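Local coordinates for protein esterase (uncultured bacterium FLS12, PDB 4RGY) that hydrolyses ester bonds as a low-temperature-active alkaline esterase of marine sediment origin, probably through a serine nucleophile of the alpha/beta-hydrolase type, at residues 213-219 against 240-245; 147-151 against 249-254; 9-14 against 97-102; 81-86 against 127-131; 195-199 against 231-235. All coordinates share one frame. Residues are numbered along the deposited sequence.

Contact 1 of 5, residues 213-219 against 240-245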
# COMPACT_ATOMS: atom_id res chain seq x y z
N GLY A 213 11.97 26.06 -14.55
CA GLY A 213 13.32 26.37 -14.12
C GLY A 213 14.16 26.78 -15.32
O GLY A 213 14.06 26.18 -16.39
N THR A 214 15.01 27.79 -15.15
CA THR A 214 15.73 28.37 -16.29
C THR A 214 16.82 27.46 -16.87
O THR A 214 17.34 27.73 -17.96
CB THR A 214 16.30 29.78 -15.96
OG1 THR A 214 17.05 29.73 -14.74
CG2 THR A 214 15.17 30.79 -15.82
N GLU A 215 17.17 26.40 -16.15
CA GLU A 215 18.16 25.44 -16.64
C GLU A 215 17.55 24.11 -17.08
O GLU A 215 18.26 23.17 -17.42
CB GLU A 215 19.25 25.18 -15.58
CG GLU A 215 20.15 26.37 -15.29
CD GLU A 215 19.43 27.47 -14.53
OE1 GLU A 215 18.91 27.18 -13.44
OE2 GLU A 215 19.37 28.61 -15.04
N ASP A 216 16.22 24.05 -17.11
CA ASP A 216 15.50 22.87 -17.56
C ASP A 216 15.72 22.69 -19.05
O ASP A 216 15.78 23.67 -19.79
CB ASP A 216 14.01 23.05 -17.26
CG ASP A 216 13.22 21.74 -17.30
OD1 ASP A 216 13.25 21.04 -18.33
OD2 ASP A 216 12.55 21.43 -16.29
N PHE A 217 15.84 21.44 -19.50
CA PHE A 217 15.95 21.18 -20.94
C PHE A 217 14.72 21.69 -21.68
O PHE A 217 14.80 22.01 -22.87
CB PHE A 217 16.21 19.70 -21.23
CG PHE A 217 15.06 18.79 -20.91
CD1 PHE A 217 14.56 18.69 -19.62
CD2 PHE A 217 14.51 17.98 -21.90
CE1 PHE A 217 13.51 17.86 -19.32
CE2 PHE A 217 13.46 17.14 -21.61
CZ PHE A 217 12.96 17.07 -20.32
N LEU A 218 13.60 21.79 -20.97
CA LEU A 218 12.35 22.24 -21.57
C LEU A 218 12.16 23.76 -21.50
O LEU A 218 11.10 24.27 -21.87
CB LEU A 218 11.16 21.55 -20.89
CG LEU A 218 11.06 20.05 -21.15
CD1 LEU A 218 10.03 19.40 -20.23
CD2 LEU A 218 10.73 19.78 -22.62
N TYR A 219 13.18 24.48 -21.03
CA TYR A 219 13.02 25.92 -20.84
C TYR A 219 12.69 26.65 -22.14
O TYR A 219 11.78 27.48 -22.17
CB TYR A 219 14.27 26.53 -20.19
CG TYR A 219 14.15 28.02 -19.99
CD1 TYR A 219 13.22 28.55 -19.11
CD2 TYR A 219 14.95 28.91 -20.70
CE1 TYR A 219 13.10 29.91 -18.93
CE2 TYR A 219 14.85 30.28 -20.52
CZ TYR A 219 13.91 30.77 -19.64
OH TYR A 219 13.78 32.13 -19.44
N GLU A 240 9.45 32.09 -13.55
CA GLU A 240 10.66 31.35 -13.84
C GLU A 240 11.69 31.73 -12.79
O GLU A 240 11.60 32.81 -12.19
CB GLU A 240 11.18 31.65 -15.24
CG GLU A 240 11.69 33.07 -15.42
CD GLU A 240 12.27 33.32 -16.80
OE1 GLU A 240 11.81 32.69 -17.78
OE2 GLU A 240 13.19 34.16 -16.91
N SER A 241 12.65 30.85 -12.56
CA SER A 241 13.69 31.05 -11.56
C SER A 241 14.70 29.92 -11.76
O SER A 241 14.42 28.99 -12.51
CB SER A 241 13.10 31.02 -10.14
OG SER A 241 12.44 29.80 -9.87
N PRO A 242 15.87 30.00 -11.11
CA PRO A 242 16.85 28.92 -11.30
C PRO A 242 16.29 27.54 -10.96
O PRO A 242 15.59 27.38 -9.96
CB PRO A 242 17.97 29.29 -10.33
CG PRO A 242 17.91 30.77 -10.27
CD PRO A 242 16.44 31.10 -10.32
N GLY A 243 16.59 26.56 -11.80
CA GLY A 243 16.07 25.22 -11.56
C GLY A 243 16.22 24.31 -12.75
O GLY A 243 16.34 24.74 -13.90
N GLU A 244 16.21 23.01 -12.45
CA GLU A 244 16.28 21.98 -13.46
C GLU A 244 15.01 21.13 -13.40
O GLU A 244 14.07 21.44 -12.65
CB GLU A 244 17.52 21.11 -13.23
CG GLU A 244 18.82 21.92 -13.17
CD GLU A 244 20.05 21.04 -13.09
OE1 GLU A 244 20.17 20.27 -12.12
OE2 GLU A 244 20.90 21.13 -14.00
N HIS A 245 14.99 20.05 -14.18
CA HIS A 245 13.85 19.14 -14.22
C HIS A 245 13.96 18.16 -13.07
O HIS A 245 14.33 16.99 -13.26
CB HIS A 245 13.83 18.39 -15.55
CG HIS A 245 12.46 17.95 -15.99
ND1 HIS A 245 11.51 18.84 -16.45
CD2 HIS A 245 11.89 16.72 -16.06
CE1 HIS A 245 10.41 18.18 -16.78
NE2 HIS A 245 10.62 16.89 -16.55
O HOH W 1 12.35 23.10 -14.26

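Contact 2 of 5, residues 147-151 against 249-254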
# COMPACT_ATOMS: atom_id res chain seq x y z
N ALA A 147 -2.61 24.40 -14.30
CA ALA A 147 -1.25 24.85 -14.04
C ALA A 147 -0.22 23.87 -14.57
O ALA A 147 -0.33 22.65 -14.35
CB ALA A 147 -1.05 25.04 -12.54
N SER A 148 0.78 24.41 -15.26
CA SER A 148 1.89 23.60 -15.76
C SER A 148 3.21 23.96 -15.08
O SER A 148 3.59 25.13 -15.02
CB SER A 148 2.03 23.78 -17.27
OG SER A 148 3.24 23.20 -17.75
N LEU A 149 3.90 22.94 -14.58
CA LEU A 149 5.21 23.11 -13.95
C LEU A 149 6.25 22.42 -14.81
O LEU A 149 6.20 21.20 -15.00
CB LEU A 149 5.23 22.52 -12.53
CG LEU A 149 4.29 23.14 -11.50
CD1 LEU A 149 2.87 22.58 -11.65
CD2 LEU A 149 4.79 22.87 -10.09
N SER A 150 7.18 23.20 -15.37
CA SER A 150 8.23 22.66 -16.24
C SER A 150 7.63 21.75 -17.29
O SER A 150 8.07 20.61 -17.48
CB SER A 150 9.25 21.90 -15.40
OG SER A 150 9.67 22.69 -14.30
N GLY A 151 6.62 22.27 -18.00
CA GLY A 151 5.83 21.43 -18.88
C GLY A 151 6.49 21.13 -20.22
O GLY A 151 7.28 21.93 -20.73
N TYR A 249 12.64 21.59 -7.22
CA TYR A 249 11.97 22.73 -7.84
C TYR A 249 10.44 22.59 -7.77
O TYR A 249 9.75 23.54 -7.42
CB TYR A 249 12.48 22.90 -9.28
CG TYR A 249 11.79 23.99 -10.07
CD1 TYR A 249 12.11 25.33 -9.87
CD2 TYR A 249 10.81 23.67 -11.00
CE1 TYR A 249 11.47 26.32 -10.59
CE2 TYR A 249 10.17 24.66 -11.72
CZ TYR A 249 10.50 25.98 -11.50
OH TYR A 249 9.86 26.96 -12.21
N TRP A 250 9.91 21.41 -8.07
CA TRP A 250 8.45 21.24 -8.05
C TRP A 250 7.87 21.28 -6.64
O TRP A 250 6.75 21.75 -6.44
CB TRP A 250 8.04 19.95 -8.78
CG TRP A 250 8.50 20.04 -10.20
CD1 TRP A 250 8.41 21.12 -11.02
CD2 TRP A 250 9.22 19.04 -10.94
NE1 TRP A 250 8.99 20.85 -12.23
CE2 TRP A 250 9.49 19.58 -12.21
CE3 TRP A 250 9.63 17.73 -10.66
CZ2 TRP A 250 10.17 18.86 -13.19
CZ3 TRP A 250 10.31 17.02 -11.63
CH2 TRP A 250 10.57 17.59 -12.89
N ASP A 251 8.63 20.81 -5.65
CA ASP A 251 8.22 20.89 -4.26
C ASP A 251 8.04 22.35 -3.85
O ASP A 251 7.09 22.69 -3.15
CB ASP A 251 9.25 20.21 -3.36
CG ASP A 251 8.84 20.20 -1.89
OD1 ASP A 251 7.86 19.51 -1.54
OD2 ASP A 251 9.50 20.87 -1.08
N ALA A 252 8.95 23.21 -4.30
CA ALA A 252 8.85 24.64 -4.02
C ALA A 252 7.71 25.26 -4.82
O ALA A 252 6.87 25.99 -4.28
CB ALA A 252 10.16 25.34 -4.35
N GLN A 253 7.67 24.97 -6.11
CA GLN A 253 6.70 25.62 -6.99
C GLN A 253 5.25 25.20 -6.73
O GLN A 253 4.34 26.01 -6.92
CB GLN A 253 7.05 25.39 -8.45
CG GLN A 253 8.31 26.11 -8.88
CD GLN A 253 8.22 27.59 -8.64
OE1 GLN A 253 8.95 28.14 -7.82
NE2 GLN A 253 7.30 28.25 -9.34
N ILE A 254 5.02 23.96 -6.30
CA ILE A 254 3.64 23.53 -6.08
C ILE A 254 2.98 24.32 -4.95
O ILE A 254 1.77 24.55 -4.96
CB ILE A 254 3.52 22.00 -5.87
CG1 ILE A 254 2.08 21.53 -6.11
CG2 ILE A 254 3.99 21.59 -4.48
CD1 ILE A 254 1.57 21.78 -7.53

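Contact 3 of 5, residues 9-14 against 97-102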
# COMPACT_ATOMS: atom_id res chain seq x y z
N PHE A 9 -8.11 -0.04 -8.57
CA PHE A 9 -9.44 -0.07 -9.16
C PHE A 9 -9.34 -0.47 -10.62
O PHE A 9 -8.24 -0.54 -11.18
CB PHE A 9 -10.10 1.31 -9.05
CG PHE A 9 -9.37 2.38 -9.82
CD1 PHE A 9 -8.30 3.06 -9.25
CD2 PHE A 9 -9.75 2.70 -11.12
CE1 PHE A 9 -7.62 4.04 -9.97
CE2 PHE A 9 -9.08 3.67 -11.84
CZ PHE A 9 -8.01 4.34 -11.26
N PHE A 10 -10.48 -0.72 -11.25
CA PHE A 10 -10.49 -1.12 -12.64
C PHE A 10 -10.92 0.01 -13.55
O PHE A 10 -11.94 0.67 -13.30
CB PHE A 10 -11.42 -2.33 -12.87
CG PHE A 10 -11.30 -2.93 -14.24
CD1 PHE A 10 -10.25 -3.79 -14.53
CD2 PHE A 10 -12.21 -2.62 -15.24
CE1 PHE A 10 -10.11 -4.34 -15.79
CE2 PHE A 10 -12.08 -3.17 -16.51
CZ PHE A 10 -11.03 -4.04 -16.77
N SER A 11 -10.14 0.24 -14.61
CA SER A 11 -10.52 1.20 -15.63
C SER A 11 -11.14 0.49 -16.82
O SER A 11 -10.48 -0.29 -17.51
CB SER A 11 -9.33 2.04 -16.10
OG SER A 11 -9.68 2.75 -17.28
N ASP A 12 -12.43 0.75 -17.05
CA ASP A 12 -13.13 0.24 -18.22
C ASP A 12 -12.59 0.84 -19.52
O ASP A 12 -12.49 0.15 -20.53
CB ASP A 12 -14.63 0.51 -18.08
CG ASP A 12 -15.31 -0.45 -17.12
OD1 ASP A 12 -15.25 -1.67 -17.38
OD2 ASP A 12 -15.89 0.01 -16.11
N VAL A 13 -12.23 2.12 -19.48
CA VAL A 13 -11.70 2.77 -20.66
C VAL A 13 -10.36 2.17 -21.09
O VAL A 13 -10.13 1.95 -22.28
CB VAL A 13 -11.55 4.29 -20.44
CG1 VAL A 13 -10.67 4.93 -21.51
CG2 VAL A 13 -12.93 4.94 -20.39
N LEU A 14 -9.49 1.89 -20.11
CA LEU A 14 -8.18 1.32 -20.41
C LEU A 14 -8.25 -0.20 -20.53
O LEU A 14 -7.35 -0.82 -21.11
CB LEU A 14 -7.17 1.70 -19.32
CG LEU A 14 -6.90 3.18 -19.10
CD1 LEU A 14 -5.93 3.39 -17.94
CD2 LEU A 14 -6.34 3.79 -20.37
N THR A 97 -9.17 9.77 -22.87
CA THR A 97 -10.54 9.52 -22.46
C THR A 97 -10.55 9.10 -20.98
O THR A 97 -11.44 9.47 -20.22
CB THR A 97 -11.22 8.49 -23.37
OG1 THR A 97 -11.33 9.05 -24.69
CG2 THR A 97 -12.63 8.15 -22.88
N PHE A 98 -9.53 8.35 -20.57
CA PHE A 98 -9.38 7.98 -19.18
C PHE A 98 -9.23 9.23 -18.29
O PHE A 98 -9.99 9.42 -17.34
CB PHE A 98 -8.18 7.05 -19.01
CG PHE A 98 -7.82 6.77 -17.57
CD1 PHE A 98 -8.68 6.03 -16.75
CD2 PHE A 98 -6.63 7.25 -17.04
CE1 PHE A 98 -8.35 5.76 -15.43
CE2 PHE A 98 -6.29 6.98 -15.71
CZ PHE A 98 -7.15 6.24 -14.91
N ILE A 99 -8.24 10.07 -18.59
CA ILE A 99 -7.95 11.18 -17.69
C ILE A 99 -9.05 12.25 -17.71
O ILE A 99 -9.32 12.89 -16.68
CB ILE A 99 -6.55 11.80 -17.94
CG1 ILE A 99 -6.09 12.61 -16.73
CG2 ILE A 99 -6.53 12.66 -19.22
CD1 ILE A 99 -5.79 11.78 -15.50
N SER A 100 -9.70 12.43 -18.85
CA SER A 100 -10.66 13.54 -19.00
C SER A 100 -12.10 13.15 -18.67
O SER A 100 -12.93 14.02 -18.39
CB SER A 100 -10.60 14.12 -20.42
OG SER A 100 -11.08 13.18 -21.37
N GLU A 101 -12.40 11.85 -18.69
CA GLU A 101 -13.77 11.39 -18.48
C GLU A 101 -13.89 10.38 -17.33
O GLU A 101 -14.53 10.65 -16.31
CB GLU A 101 -14.34 10.78 -19.77
CG GLU A 101 -14.30 11.70 -20.99
CD GLU A 101 -15.31 12.83 -20.91
OE1 GLU A 101 -16.25 12.74 -20.09
OE2 GLU A 101 -15.16 13.81 -21.67
N GLU A 102 -13.27 9.22 -17.49
CA GLU A 102 -13.48 8.13 -16.54
C GLU A 102 -12.87 8.38 -15.17
O GLU A 102 -13.49 8.12 -14.14
CB GLU A 102 -12.96 6.81 -17.09
CG GLU A 102 -13.47 5.63 -16.27
CD GLU A 102 -12.83 4.32 -16.66
OE1 GLU A 102 -11.66 4.32 -17.08
OE2 GLU A 102 -13.50 3.28 -16.52
O HOH W 2 -14.40 1.55 -14.62

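Contact 4 of 5, residues 81-86 against 127-131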
# COMPACT_ATOMS: atom_id res chain seq x y z
N VAL A 81 -0.83 7.42 -15.66
CA VAL A 81 -1.12 7.29 -17.09
C VAL A 81 0.02 6.70 -17.90
O VAL A 81 0.05 6.82 -19.13
CB VAL A 81 -1.54 8.63 -17.74
CG1 VAL A 81 -2.76 9.19 -17.02
CG2 VAL A 81 -0.37 9.63 -17.71
N HIS A 82 0.97 6.07 -17.21
CA HIS A 82 2.10 5.43 -17.88
C HIS A 82 2.84 6.43 -18.78
O HIS A 82 2.93 7.60 -18.41
CB HIS A 82 1.63 4.16 -18.59
CG HIS A 82 0.88 3.25 -17.68
ND1 HIS A 82 -0.32 2.66 -18.02
CD2 HIS A 82 1.13 2.87 -16.40
CE1 HIS A 82 -0.76 1.94 -17.00
NE2 HIS A 82 0.10 2.06 -16.01
N ARG A 83 3.36 6.01 -19.93
CA ARG A 83 4.13 6.92 -20.78
C ARG A 83 3.27 7.39 -21.96
O ARG A 83 3.69 7.31 -23.12
CB ARG A 83 5.42 6.26 -21.26
CG ARG A 83 6.40 5.90 -20.13
CD ARG A 83 7.61 5.14 -20.67
NE ARG A 83 8.31 5.92 -21.69
CZ ARG A 83 9.33 6.74 -21.44
NH1 ARG A 83 9.81 6.86 -20.20
NH2 ARG A 83 9.89 7.42 -22.43
N SER A 84 2.09 7.91 -21.65
CA SER A 84 1.08 8.18 -22.68
C SER A 84 0.93 9.63 -23.10
O SER A 84 0.22 9.92 -24.05
CB SER A 84 -0.27 7.74 -22.15
OG SER A 84 -0.66 8.56 -21.06
N PHE A 85 1.57 10.55 -22.38
CA PHE A 85 1.34 11.96 -22.62
C PHE A 85 -0.16 12.33 -22.57
O PHE A 85 -0.59 13.26 -23.24
CB PHE A 85 1.99 12.43 -23.94
CG PHE A 85 3.32 13.08 -23.74
CD1 PHE A 85 4.47 12.31 -23.58
CD2 PHE A 85 3.43 14.46 -23.66
CE1 PHE A 85 5.69 12.91 -23.35
CE2 PHE A 85 4.65 15.07 -23.44
CZ PHE A 85 5.78 14.29 -23.30
N TYR A 86 -0.93 11.64 -21.73
CA TYR A 86 -2.34 12.01 -21.53
C TYR A 86 -3.08 12.03 -22.86
O TYR A 86 -3.93 12.89 -23.11
CB TYR A 86 -2.41 13.37 -20.78
CG TYR A 86 -1.71 13.26 -19.44
CD1 TYR A 86 -2.38 12.81 -18.31
CD2 TYR A 86 -0.35 13.54 -19.32
CE1 TYR A 86 -1.74 12.67 -17.09
CE2 TYR A 86 0.31 13.40 -18.10
CZ TYR A 86 -0.40 12.96 -17.00
OH TYR A 86 0.23 12.78 -15.79
N MET A 127 5.23 16.32 -18.65
CA MET A 127 4.22 15.59 -19.35
C MET A 127 2.86 15.90 -18.76
O MET A 127 1.90 16.06 -19.50
CB MET A 127 4.54 14.10 -19.22
CG MET A 127 3.68 13.23 -20.09
SD MET A 127 4.01 11.46 -19.98
CE MET A 127 3.18 11.06 -18.45
N GLY A 128 2.79 15.98 -17.43
CA GLY A 128 1.56 16.31 -16.73
C GLY A 128 1.20 17.78 -16.78
O GLY A 128 0.04 18.14 -16.57
N GLY A 129 2.19 18.64 -17.02
CA GLY A 129 1.91 20.05 -17.26
C GLY A 129 1.25 20.21 -18.62
O GLY A 129 0.30 20.98 -18.79
N TYR A 130 1.76 19.47 -19.61
CA TYR A 130 1.09 19.37 -20.91
C TYR A 130 -0.34 18.85 -20.71
O TYR A 130 -1.32 19.39 -21.23
CB TYR A 130 1.89 18.44 -21.83
CG TYR A 130 1.11 18.05 -23.07
CD1 TYR A 130 1.09 18.88 -24.18
CD2 TYR A 130 0.40 16.85 -23.13
CE1 TYR A 130 0.37 18.55 -25.31
CE2 TYR A 130 -0.33 16.51 -24.25
CZ TYR A 130 -0.34 17.35 -25.35
OH TYR A 130 -1.06 17.01 -26.46
N GLY A 131 -0.47 17.78 -19.93
CA GLY A 131 -1.78 17.21 -19.68
C GLY A 131 -2.74 18.17 -18.99
O GLY A 131 -3.92 18.22 -19.34

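Contact 5 of 5, residues 195-199 against 231-235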
# COMPACT_ATOMS: atom_id res chain seq x y z
N ALA A 195 -4.43 27.20 -27.50
CA ALA A 195 -4.33 28.55 -26.98
C ALA A 195 -4.98 29.55 -27.94
O ALA A 195 -5.65 30.48 -27.51
CB ALA A 195 -2.88 28.92 -26.70
N GLU A 196 -4.80 29.36 -29.24
CA GLU A 196 -5.47 30.22 -30.22
C GLU A 196 -6.99 30.14 -30.11
O GLU A 196 -7.70 31.14 -30.26
CB GLU A 196 -5.01 29.91 -31.66
CG GLU A 196 -3.54 30.23 -31.90
CD GLU A 196 -3.20 30.35 -33.37
OE1 GLU A 196 -3.89 31.10 -34.09
OE2 GLU A 196 -2.24 29.67 -33.81
N ARG A 197 -7.52 28.94 -29.86
CA ARG A 197 -8.95 28.80 -29.64
C ARG A 197 -9.38 29.61 -28.42
O ARG A 197 -10.37 30.35 -28.46
CB ARG A 197 -9.35 27.34 -29.39
CG ARG A 197 -8.89 26.36 -30.44
CD ARG A 197 -9.37 24.98 -30.01
NE ARG A 197 -8.96 23.94 -30.94
CZ ARG A 197 -9.37 22.67 -30.88
NH1 ARG A 197 -10.20 22.28 -29.92
NH2 ARG A 197 -8.94 21.80 -31.77
N MET A 198 -8.64 29.45 -27.33
CA MET A 198 -9.00 30.11 -26.08
C MET A 198 -8.97 31.63 -26.18
O MET A 198 -9.80 32.31 -25.58
CB MET A 198 -8.07 29.65 -24.96
CG MET A 198 -8.53 30.12 -23.59
SD MET A 198 -8.76 28.73 -22.49
CE MET A 198 -9.73 27.71 -23.61
N ALA A 199 -8.04 32.16 -26.96
CA ALA A 199 -7.88 33.60 -27.09
C ALA A 199 -9.10 34.25 -27.73
O ALA A 199 -9.34 35.45 -27.56
CB ALA A 199 -6.64 33.91 -27.88
N GLY A 231 1.35 36.96 -26.67
CA GLY A 231 1.06 37.67 -27.90
C GLY A 231 -0.40 37.54 -28.29
O GLY A 231 -0.94 38.38 -29.02
N LEU A 232 -1.04 36.47 -27.82
CA LEU A 232 -2.46 36.26 -28.08
C LEU A 232 -3.38 37.03 -27.15
O LEU A 232 -4.56 37.20 -27.44
CB LEU A 232 -2.83 34.77 -27.99
CG LEU A 232 -2.23 33.81 -29.01
CD1 LEU A 232 -2.55 32.38 -28.61
CD2 LEU A 232 -2.80 34.11 -30.39
N GLY A 233 -2.84 37.49 -26.01
CA GLY A 233 -3.67 38.13 -25.00
C GLY A 233 -4.28 37.19 -23.98
O GLY A 233 -5.14 37.59 -23.20
N LEU A 234 -3.82 35.94 -23.98
CA LEU A 234 -4.33 34.92 -23.06
C LEU A 234 -3.65 35.06 -21.70
O LEU A 234 -2.43 34.88 -21.61
CB LEU A 234 -4.10 33.54 -23.68
CG LEU A 234 -4.69 32.29 -23.04
CD1 LEU A 234 -6.17 32.46 -22.87
CD2 LEU A 234 -4.38 31.08 -23.91
N ASP A 235 -4.42 35.35 -20.66
CA ASP A 235 -3.91 35.68 -19.32
C ASP A 235 -3.32 34.48 -18.56
O ASP A 235 -4.06 33.62 -18.06
CB ASP A 235 -5.02 36.34 -18.47
CG ASP A 235 -4.51 36.95 -17.16
OD1 ASP A 235 -3.28 36.94 -16.89
OD2 ASP A 235 -5.34 37.47 -16.39

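Contact 1 of 5, residues 213-219 against 240-245
Two loops that leave the C-terminal ends of neighbouring parallel strands, 207-213 and 236-241, meet here in a largely polar, surface-lying contact. Backbone bonds fix the start of the pairing: Thr214 N donates to Ser241 O (3.0 Å) and Glu215 N to Gly243 O (2.9 Å). The side chain of Glu215 adds a bond in the reverse direction, OE1 accepting from Gly243 N at 2.9 Å. The CA atoms of Gly213 and Gly243 lie 3.9 Å apart, and a CB on Gly213 would clash with Gly243 O. In the alpha/beta-hydrolase fold these loops carry the acid and the base, and the geometry fits that role: His245 ND1 donates to Asp216 OD2 (2.8 Å), while His245 NE2 makes a weak hydrogen bond to Ser126, consistent with a Ser-His-Asp triad. Asp216 is itself braced, OD1 accepting from Leu218 N (2.8 Å) in an Asx turn, and a water links Gly213 N, Asp216 OD2 and Glu244 O. Phe217 turns the edge of its ring to the face of His245 in a T-shaped pair, centroids 5.0 Å apart. At the far end, Tyr219 OH donates to Glu240 OE1 at 2.6 Å.

Contact 2 of 5, residues 147-151 against 249-254
Strand 147-149 and helix 249-254 run nearly antiparallel, their N-to-C directions 153° apart and their axes 10.1 Å from each other at closest approach, a spacing set by side chains rather than backbone. This is the layering of an alpha/beta-hydrolase core: the strand lies inside the sheet, bonded through its backbone to strands 120-125 and 207-213, and the C-terminal helix 247-260 covers one face. Leu149 points its CB toward the helix, whereas Ala147 and Ser148 make no contact with it; the closest CA pair, Leu149 with Trp250, is 7.0 Å apart. Leu149 fills the gap, its CB 3.8 Å from Trp250 CD1 and its CD2 3.8 Å from Gln253 CB, with Ile254 CD1 4.3 Å from the same CD2. Ser150, next in sequence, has phi and psi of 49° and 52°, and with this left-handed backbone it too directs its CB toward the helix. The indole of Trp250 also meets His245 edge-to-face and packs on Leu125, so the helix is tied to the surroundings of the probable catalytic histidine. Polar and apolar contact are combined in one side chain, for the indole that packs on Leu149 also donates a hydrogen bond to the serine: Trp250 NE1 lies 2.9 Å from Ser150 OG, with an angle of 162° at the hydrogen.

Contact 3 of 5, residues 9-14 against 97-102
Phe98 is the apolar centre of this contact, projecting from helix 97-102 toward the end of strand 9-11 and the turn that follows it. Leu14 CD1 sits over the face of its ring in a CH-pi contact, 3.9 Å from the centroid, while Phe9 CZ approaches the ring edge, 4.2 Å from Phe98 CZ. Val13 extends the patch, its CG1 4.1 Å from Phe98 CB and 4.0 Å from Thr97 CG2. One helical turn on, Glu102 supplies the polar edge. Ser11 OG donates to Glu102 OE1 (2.5 Å) and Asp12 N to Glu102 OE2 (2.8 Å), with weak bonds from Val13 N to both carboxylate oxygens, so the glutamate accepts from the hydroxyl and from successive backbone amides of the turn. Ser11 OG also accepts from Leu14 N at 3.0 Å, an ST motif that holds the turn closed. A water lies 2.6 Å from Asp12 OD2 and 2.7 Å from Glu102 OE2. Phe10, pointing away, stacks on His1 of the third subunit, another copy of the protein. In the alpha/beta-hydrolase fold the contact joins strand 2-11 to helix 95-110, the segments 9-11 and 97-102 crossing at 108°; Phe9 packs further along that helix on Leu106 and Phe110 and beside strand 16-25.

Contact 4 of 5, residues 81-86 against 127-131
Met127, the first residue of the helical segment, gives the largest share of the helical side of this buried contact. Its extended side chain runs along loop 81-86, with CG over the face of the Phe85 ring, 3.6 Å from the centroid, in a CH-pi contact; SD lies obliquely 4.2 Å from that centroid as a Met-aromatic contact. The methyl CE of Met127 lies 3.9 Å from Val81 CG2, 3.7 Å from Tyr86 CE2 and 3.5 Å from His82 O. Gly128 follows, its CA 3.5 Å from Tyr86 CE2. Together with Gly124 and Ser126 it fits the GxSxG nucleophile elbow of alpha/beta-hydrolases, so the loop packs directly against the start of the helix that follows the probable nucleophile Ser126 in sequence. Tyr130 then receives the edge of Phe85 in an offset edge-to-face pair, centroids 5.8 Å apart, and its hydroxyl bonds to the backbone of His189. Gly131 ends the walk with CA 4.0 Å from Tyr86 CD2. The loop keeps its shape through Ser84, whose OG donates to Val81 O (2.7 Å) and accepts from Tyr86 N (3.2 Å) in an ST turn, while Tyr86 OH bonds to His50 O. The contact is mainly apolar and aromatic packing, made at the cost of a buried Phe85 N that has no partner in the model, so the two segments hold together by fit of shape: methionine and rings on one another, and Gly131, where a CB would strike the Tyr86 ring.

Contact 5 of 5, residues 195-199 against 231-235
Two leucines, one at the end of helix 219-232 and one just beyond it, act as the bumps, and the small residues of another helix provide the hollow. Along helix 195-199, Ala195 and Ala199 stand one turn apart, and their short side chains leave a shallow depression. Leu232 rests in it: its CD1 lies 3.8 Å from Ala195 C and 4.0 Å from Ala195 CB, while its CB touches Ala199 CB at 3.9 Å. The aliphatic part of Glu196 borders the same hollow, with CG 4.1 Å from Leu232 CD1. Leu234 fills the neighbouring space, its CD2 3.8 Å from Ala195 CB and its CD1 tight against Met198 CG at 3.4 Å. That both leucines can point toward the same helix depends on the change of backbone direction at Gly233 between them. Helix 219-232 terminates in a Schellman motif at Gly233, whose positive phi of 89° would jam a CB against the preceding carbonyl oxygen, and the chain then extends through Leu234 toward strand 236-241. In the alpha/beta-hydrolase fold this is an outer-layer join, where the helix-to-strand connection leading into the last strand of the sheet is packed on helix 191-200. The inner side of that helix is buried further, Ala195 and Met198 both touching Met137 of helix 127-138, and Met198 turns the end of its side chain from Leu234 toward Pro140, Val205 and Pro206.

Overall arrangement
The contacts range from the probable catalytic site itself to packing far from it. Contacts 1 and 2, centres 10 Å apart, touch directly: Asp216 OD2 lies 3.4 Å from Ser150 CB and His245 C 3.4 Å from Trp250 CH2. Contact 4, at the helix that follows Ser126, comes within about 6 Å of contact 1 between nearest atoms and meets contact 2 where Ser148 OG is 3.5 Å from Gly129 CA. It also joins contact 3 through Ile99 CG1 and Tyr86 CD1 (4.0 Å), and both reach the fourth subunit. Contact 3 lies across the molecule, 32 Å from contact 1 between centres; contact 5 touches none of the others, its nearest atoms about 10 Å from contacts 2 and 4.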